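Long-range contact in putative exported protein (Bacteroides fragilis, PDB 4RAA), which is of unknown function but adopts a six-bladed beta-propeller fold of the YWTD superfamily and is probably exported from the cell: residues S23-T34 and E350-K361. Sequence-based numbering, arbitrary orientation.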
loop_
_atom_site.group_PDB
_atom_site.type_symbol
_atom_site.label_atom_id
_atom_site.label_comp_id
_atom_site.label_asym_id
_atom_site.label_seq_id
_atom_site.Cartn_x
_atom_site.Cartn_y
_atom_site.Cartn_z
ATOM N N SER A 23 -15.459 -43.276 -20.111
ATOM C CA SER A 23 -15.272 -44.346 -19.111
ATOM C C SER A 23 -14.399 -43.972 -17.914
ATOM O O SER A 23 -14.739 -44.317 -16.784
ATOM C CB SER A 23 -14.693 -45.607 -19.766
ATOM O OG SER A 23 -13.408 -45.357 -20.303
ATOM N N ILE A 24 -13.270 -43.304 -18.165
ATOM C CA ILE A 24 -12.307 -42.906 -17.090
ATOM C C ILE A 24 -12.629 -41.611 -16.321
ATOM O O ILE A 24 -11.960 -41.326 -15.317
ATOM C CB ILE A 24 -10.822 -42.846 -17.587
ATOM C CG1 ILE A 24 -10.640 -41.862 -18.759
ATOM C CG2 ILE A 24 -10.329 -44.240 -17.964
ATOM C CD1 ILE A 24 -9.202 -41.645 -19.167
ATOM N N LEU A 25 -13.635 -40.846 -16.772
ATOM C CA LEU A 25 -14.032 -39.568 -16.142
ATOM C C LEU A 25 -15.468 -39.564 -15.614
ATOM O O LEU A 25 -16.340 -40.255 -16.172
ATOM C CB LEU A 25 -13.901 -38.414 -17.146
ATOM C CG LEU A 25 -12.515 -38.064 -17.701
ATOM C CD1 LEU A 25 -12.652 -37.093 -18.868
ATOM C CD2 LEU A 25 -11.612 -37.496 -16.615
ATOM N N GLU A 26 -15.682 -38.784 -14.541
ATOM C CA GLU A 26 -17.007 -38.538 -13.948
ATOM C C GLU A 26 -17.329 -37.053 -14.143
ATOM O O GLU A 26 -16.506 -36.186 -13.827
ATOM C CB GLU A 26 -17.109 -38.952 -12.474
ATOM C CG GLU A 26 -16.186 -38.265 -11.471
ATOM C CD GLU A 26 -16.332 -38.833 -10.058
ATOM O OE1 GLU A 26 -17.453 -39.222 -9.670
ATOM O OE2 GLU A 26 -15.325 -38.871 -9.316
ATOM N N LEU A 27 -18.537 -36.795 -14.648
ATOM C CA LEU A 27 -19.026 -35.468 -15.017
ATOM C C LEU A 27 -20.074 -34.925 -14.074
ATOM O O LEU A 27 -20.704 -35.650 -13.302
ATOM C CB LEU A 27 -19.654 -35.501 -16.431
ATOM C CG LEU A 27 -18.745 -35.391 -17.659
ATOM C CD1 LEU A 27 -17.452 -36.189 -17.534
ATOM C CD2 LEU A 27 -19.525 -35.793 -18.905
ATOM N N SER A 28 -20.258 -33.619 -14.188
ATOM C CA SER A 28 -21.278 -32.886 -13.467
ATOM C C SER A 28 -21.439 -31.547 -14.178
ATOM O O SER A 28 -20.488 -31.057 -14.797
ATOM C CB SER A 28 -20.896 -32.705 -12.003
ATOM O OG SER A 28 -21.885 -31.963 -11.323
ATOM N N PHE A 29 -22.641 -30.983 -14.113
ATOM C CA PHE A 29 -22.950 -29.704 -14.756
ATOM C C PHE A 29 -23.632 -28.741 -13.789
ATOM O O PHE A 29 -24.337 -29.165 -12.869
ATOM C CB PHE A 29 -23.832 -29.936 -15.976
ATOM C CG PHE A 29 -23.167 -30.733 -17.057
ATOM C CD1 PHE A 29 -22.260 -30.125 -17.926
ATOM C CD2 PHE A 29 -23.452 -32.089 -17.227
ATOM C CE1 PHE A 29 -21.646 -30.852 -18.939
ATOM C CE2 PHE A 29 -22.844 -32.825 -18.244
ATOM C CZ PHE A 29 -21.940 -32.207 -19.099
ATOM N N LEU A 30 -23.399 -27.450 -13.996
ATOM C CA LEU A 30 -23.992 -26.400 -13.172
ATOM C C LEU A 30 -24.321 -25.207 -14.045
ATOM O O LEU A 30 -23.465 -24.741 -14.801
ATOM C CB LEU A 30 -23.016 -25.957 -12.091
ATOM C CG LEU A 30 -23.491 -24.939 -11.049
ATOM C CD1 LEU A 30 -24.715 -25.446 -10.291
ATOM C CD2 LEU A 30 -22.350 -24.624 -10.093
ATOM N N LYS A 31 -25.544 -24.706 -13.901
ATOM C CA LYS A 31 -26.025 -23.559 -14.641
ATOM C C LYS A 31 -25.808 -22.287 -13.806
ATOM O O LYS A 31 -26.262 -22.214 -12.661
ATOM C CB LYS A 31 -27.509 -23.770 -14.921
ATOM C CG LYS A 31 -28.071 -22.784 -15.889
ATOM C CD LYS A 31 -29.502 -23.077 -16.270
ATOM C CE LYS A 31 -30.085 -21.860 -16.956
ATOM N NZ LYS A 31 -29.249 -21.349 -18.082
ATOM N N LEU A 32 -25.088 -21.310 -14.360
ATOM C CA LEU A 32 -24.900 -20.018 -13.692
ATOM C C LEU A 32 -26.134 -19.145 -13.936
ATOM O O LEU A 32 -26.644 -19.076 -15.060
ATOM C CB LEU A 32 -23.658 -19.290 -14.203
ATOM C CG LEU A 32 -22.304 -19.905 -13.849
ATOM C CD1 LEU A 32 -21.194 -19.218 -14.629
ATOM C CD2 LEU A 32 -22.034 -19.815 -12.359
ATOM N N GLN A 33 -26.604 -18.484 -12.877
ATOM C CA GLN A 33 -27.780 -17.594 -12.941
ATOM C C GLN A 33 -27.449 -16.396 -13.837
ATOM O O GLN A 33 -26.321 -15.893 -13.809
ATOM C CB GLN A 33 -28.154 -17.120 -11.528
ATOM C CG GLN A 33 -29.457 -16.338 -11.406
ATOM C CD GLN A 33 -29.689 -15.756 -10.013
ATOM O OE1 GLN A 33 -28.826 -15.803 -9.135
ATOM N NE2 GLN A 33 -30.866 -15.179 -9.816
ATOM N N THR A 34 -28.428 -15.946 -14.618
ATOM C CA THR A 34 -28.224 -14.846 -15.562
ATOM C C THR A 34 -29.115 -13.626 -15.285
ATOM O O THR A 34 -30.267 -13.576 -15.710
ATOM C CB THR A 34 -28.413 -15.341 -17.006
ATOM O OG1 THR A 34 -27.638 -16.534 -17.206
ATOM C CG2 THR A 34 -28.004 -14.239 -18.020
ATOM N N GLU A 350 -29.597 -16.436 -24.424
ATOM C CA GLU A 350 -28.764 -15.368 -23.854
ATOM C C GLU A 350 -28.092 -15.734 -22.529
ATOM O O GLU A 350 -27.291 -14.954 -22.043
ATOM C CB GLU A 350 -29.595 -14.082 -23.643
ATOM C CG GLU A 350 -30.380 -13.573 -24.860
ATOM C CD GLU A 350 -31.614 -14.385 -25.217
ATOM O OE1 GLU A 350 -32.028 -15.232 -24.404
ATOM O OE2 GLU A 350 -32.169 -14.203 -26.322
ATOM N N ASP A 351 -28.398 -16.900 -21.955
ATOM C CA ASP A 351 -27.867 -17.284 -20.626
ATOM C C ASP A 351 -26.347 -17.477 -20.553
ATOM O O ASP A 351 -25.712 -17.878 -21.535
ATOM C CB ASP A 351 -28.570 -18.551 -20.057
ATOM C CG ASP A 351 -29.983 -18.283 -19.525
ATOM O OD1 ASP A 351 -30.277 -17.179 -19.028
ATOM O OD2 ASP A 351 -30.798 -19.225 -19.555
ATOM N N ASN A 352 -25.793 -17.192 -19.367
ATOM C CA ASN A 352 -24.368 -17.367 -19.076
ATOM C C ASN A 352 -23.931 -18.808 -19.265
ATOM O O ASN A 352 -24.750 -19.713 -19.384
ATOM C CB ASN A 352 -24.022 -16.926 -17.633
ATOM C CG ASN A 352 -24.081 -15.413 -17.423
ATOM O OD1 ASN A 352 -24.070 -14.627 -18.375
ATOM N ND2 ASN A 352 -24.111 -14.998 -16.157
ATOM N N SER A 353 -22.621 -19.007 -19.289
ATOM C CA SER A 353 -22.037 -20.331 -19.498
ATOM C C SER A 353 -22.536 -21.412 -18.526
ATOM O O SER A 353 -22.755 -21.139 -17.334
ATOM C CB SER A 353 -20.500 -20.264 -19.389
ATOM O OG SER A 353 -19.952 -19.408 -20.371
ATOM N N ILE A 354 -22.759 -22.612 -19.069
ATOM C CA ILE A 354 -23.033 -23.802 -18.258
ATOM C C ILE A 354 -21.641 -24.380 -17.984
ATOM O O ILE A 354 -20.915 -24.726 -18.930
ATOM C CB ILE A 354 -23.905 -24.861 -18.978
ATOM C CG1 ILE A 354 -25.293 -24.274 -19.289
ATOM C CG2 ILE A 354 -23.996 -26.138 -18.124
ATOM C CD1 ILE A 354 -26.228 -25.193 -20.053
ATOM N N LEU A 355 -21.277 -24.485 -16.706
ATOM C CA LEU A 355 -19.968 -25.033 -16.319
ATOM C C LEU A 355 -19.980 -26.556 -16.339
ATOM O O LEU A 355 -20.946 -27.182 -15.911
ATOM C CB LEU A 355 -19.543 -24.573 -14.920
ATOM C CG LEU A 355 -19.499 -23.071 -14.670
ATOM C CD1 LEU A 355 -18.995 -22.813 -13.259
ATOM C CD2 LEU A 355 -18.636 -22.351 -15.702
ATOM N N LEU A 356 -18.892 -27.116 -16.861
ATOM C CA LEU A 356 -18.625 -28.542 -16.874
ATOM C C LEU A 356 -17.632 -28.780 -15.745
ATOM O O LEU A 356 -16.545 -28.197 -15.744
ATOM C CB LEU A 356 -18.000 -28.984 -18.207
ATOM C CG LEU A 356 -17.288 -30.344 -18.283
ATOM C CD1 LEU A 356 -18.143 -31.497 -17.776
ATOM C CD2 LEU A 356 -16.830 -30.601 -19.709
ATOM N N PHE A 357 -18.029 -29.617 -14.792
ATOM C CA PHE A 357 -17.162 -30.075 -13.715
ATOM C C PHE A 357 -16.785 -31.498 -14.110
ATOM O O PHE A 357 -17.678 -32.339 -14.281
ATOM C CB PHE A 357 -17.876 -30.029 -12.373
ATOM C CG PHE A 357 -18.106 -28.635 -11.874
ATOM C CD1 PHE A 357 -19.228 -27.921 -12.276
ATOM C CD2 PHE A 357 -17.200 -28.023 -11.010
ATOM C CE1 PHE A 357 -19.444 -26.625 -11.819
ATOM C CE2 PHE A 357 -17.421 -26.731 -10.549
ATOM C CZ PHE A 357 -18.539 -26.030 -10.955
ATOM N N VAL A 358 -15.480 -31.751 -14.272
ATOM C CA VAL A 358 -14.955 -33.058 -14.709
ATOM C C VAL A 358 -13.662 -33.438 -13.989
ATOM O O VAL A 358 -12.828 -32.582 -13.718
ATOM C CB VAL A 358 -14.742 -33.070 -16.253
ATOM C CG1 VAL A 358 -13.785 -31.972 -16.712
ATOM C CG2 VAL A 358 -14.268 -34.430 -16.751
ATOM N N ARG A 359 -13.511 -34.722 -13.679
ATOM C CA ARG A 359 -12.298 -35.257 -13.034
ATOM C C ARG A 359 -12.176 -36.755 -13.286
ATOM O O ARG A 359 -13.102 -37.376 -13.806
ATOM C CB ARG A 359 -12.303 -34.984 -11.524
ATOM C CG ARG A 359 -13.451 -35.631 -10.756
ATOM C CD ARG A 359 -13.457 -35.276 -9.274
ATOM N NE ARG A 359 -14.545 -35.961 -8.562
ATOM C CZ ARG A 359 -14.794 -35.890 -7.250
ATOM N NH1 ARG A 359 -14.039 -35.146 -6.433
ATOM N NH2 ARG A 359 -15.825 -36.574 -6.744
ATOM N N ILE A 360 -11.036 -37.323 -12.902
ATOM C CA ILE A 360 -10.812 -38.763 -13.014
ATOM C C ILE A 360 -11.639 -39.394 -11.903
ATOM O O ILE A 360 -11.549 -38.960 -10.745
ATOM C CB ILE A 360 -9.309 -39.135 -12.875
ATOM C CG1 ILE A 360 -8.486 -38.565 -14.045
ATOM C CG2 ILE A 360 -9.099 -40.650 -12.793
ATOM C CD1 ILE A 360 -8.705 -39.230 -15.396
ATOM N N LYS A 361 -12.464 -40.378 -12.260
ATOM C CA LYS A 361 -13.263 -41.105 -11.267
ATOM C C LYS A 361 -12.373 -42.129 -10.554
ATOM O O LYS A 361 -11.460 -42.688 -11.182
ATOM C CB LYS A 361 -14.483 -41.799 -11.906
ATOM C CG LYS A 361 -14.200 -42.971 -12.856
ATOM C CD LYS A 361 -15.461 -43.535 -13.513
ATOM C CE LYS A 361 -16.436 -44.128 -12.499
ATOM N NZ LYS A 361 -17.603 -44.786 -13.134
HETATM O O HOH W 1 -26.584 -20.573 -17.391
#
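F29 and L356 lie side by side on one face of an antiparallel ladder, with ring atom F29 CE1 3.7 Å from L356 CD1. L27 continues this apolar row: its CD1 rests 3.7 Å from V358 CG2, the two side chains pointing the same way. Helix 338-345 packs on this same face, its L340 touching both F29 and I354.

On the other face, L30 slants across F357 and meets the ring at its edge, L30 CB standing 3.6 Å from CE1. Further along, E26 crosses R359 in a salt bridge, OE2 to NE 3.1 Å, whose carboxylate and guanidinium planes are turned 38° apart; the hydrogen bond within it is weak. R264 also pairs with this carboxylate. Between the strands, F357 N donates to S28 O at 2.8 Å.

Toward the other end of the contact, the extended chain of K31 turns at its last torsion (chi4 52°) and brings NZ into a salt bridge 3.0 Å from D351 OD2, above the carboxylate plane; N348 N also donates to OD2. A water joins NZ to L32 O and N352 O, while S347 gives NZ a further partner. T34 OG1 accepts a nearly straight bond from N352 N at 2.9 Å.

Strand 25-31 forms the outer edge of a four-stranded sheet beside strand 354-360, consistent with the ring closure of beta-propellers, in which a strand from near the N-terminus completes the last blade. Apolar side chains pack on both faces, with one ion pair toward each end; each carboxylate, held by a cation and a further donor, probably stays ionised.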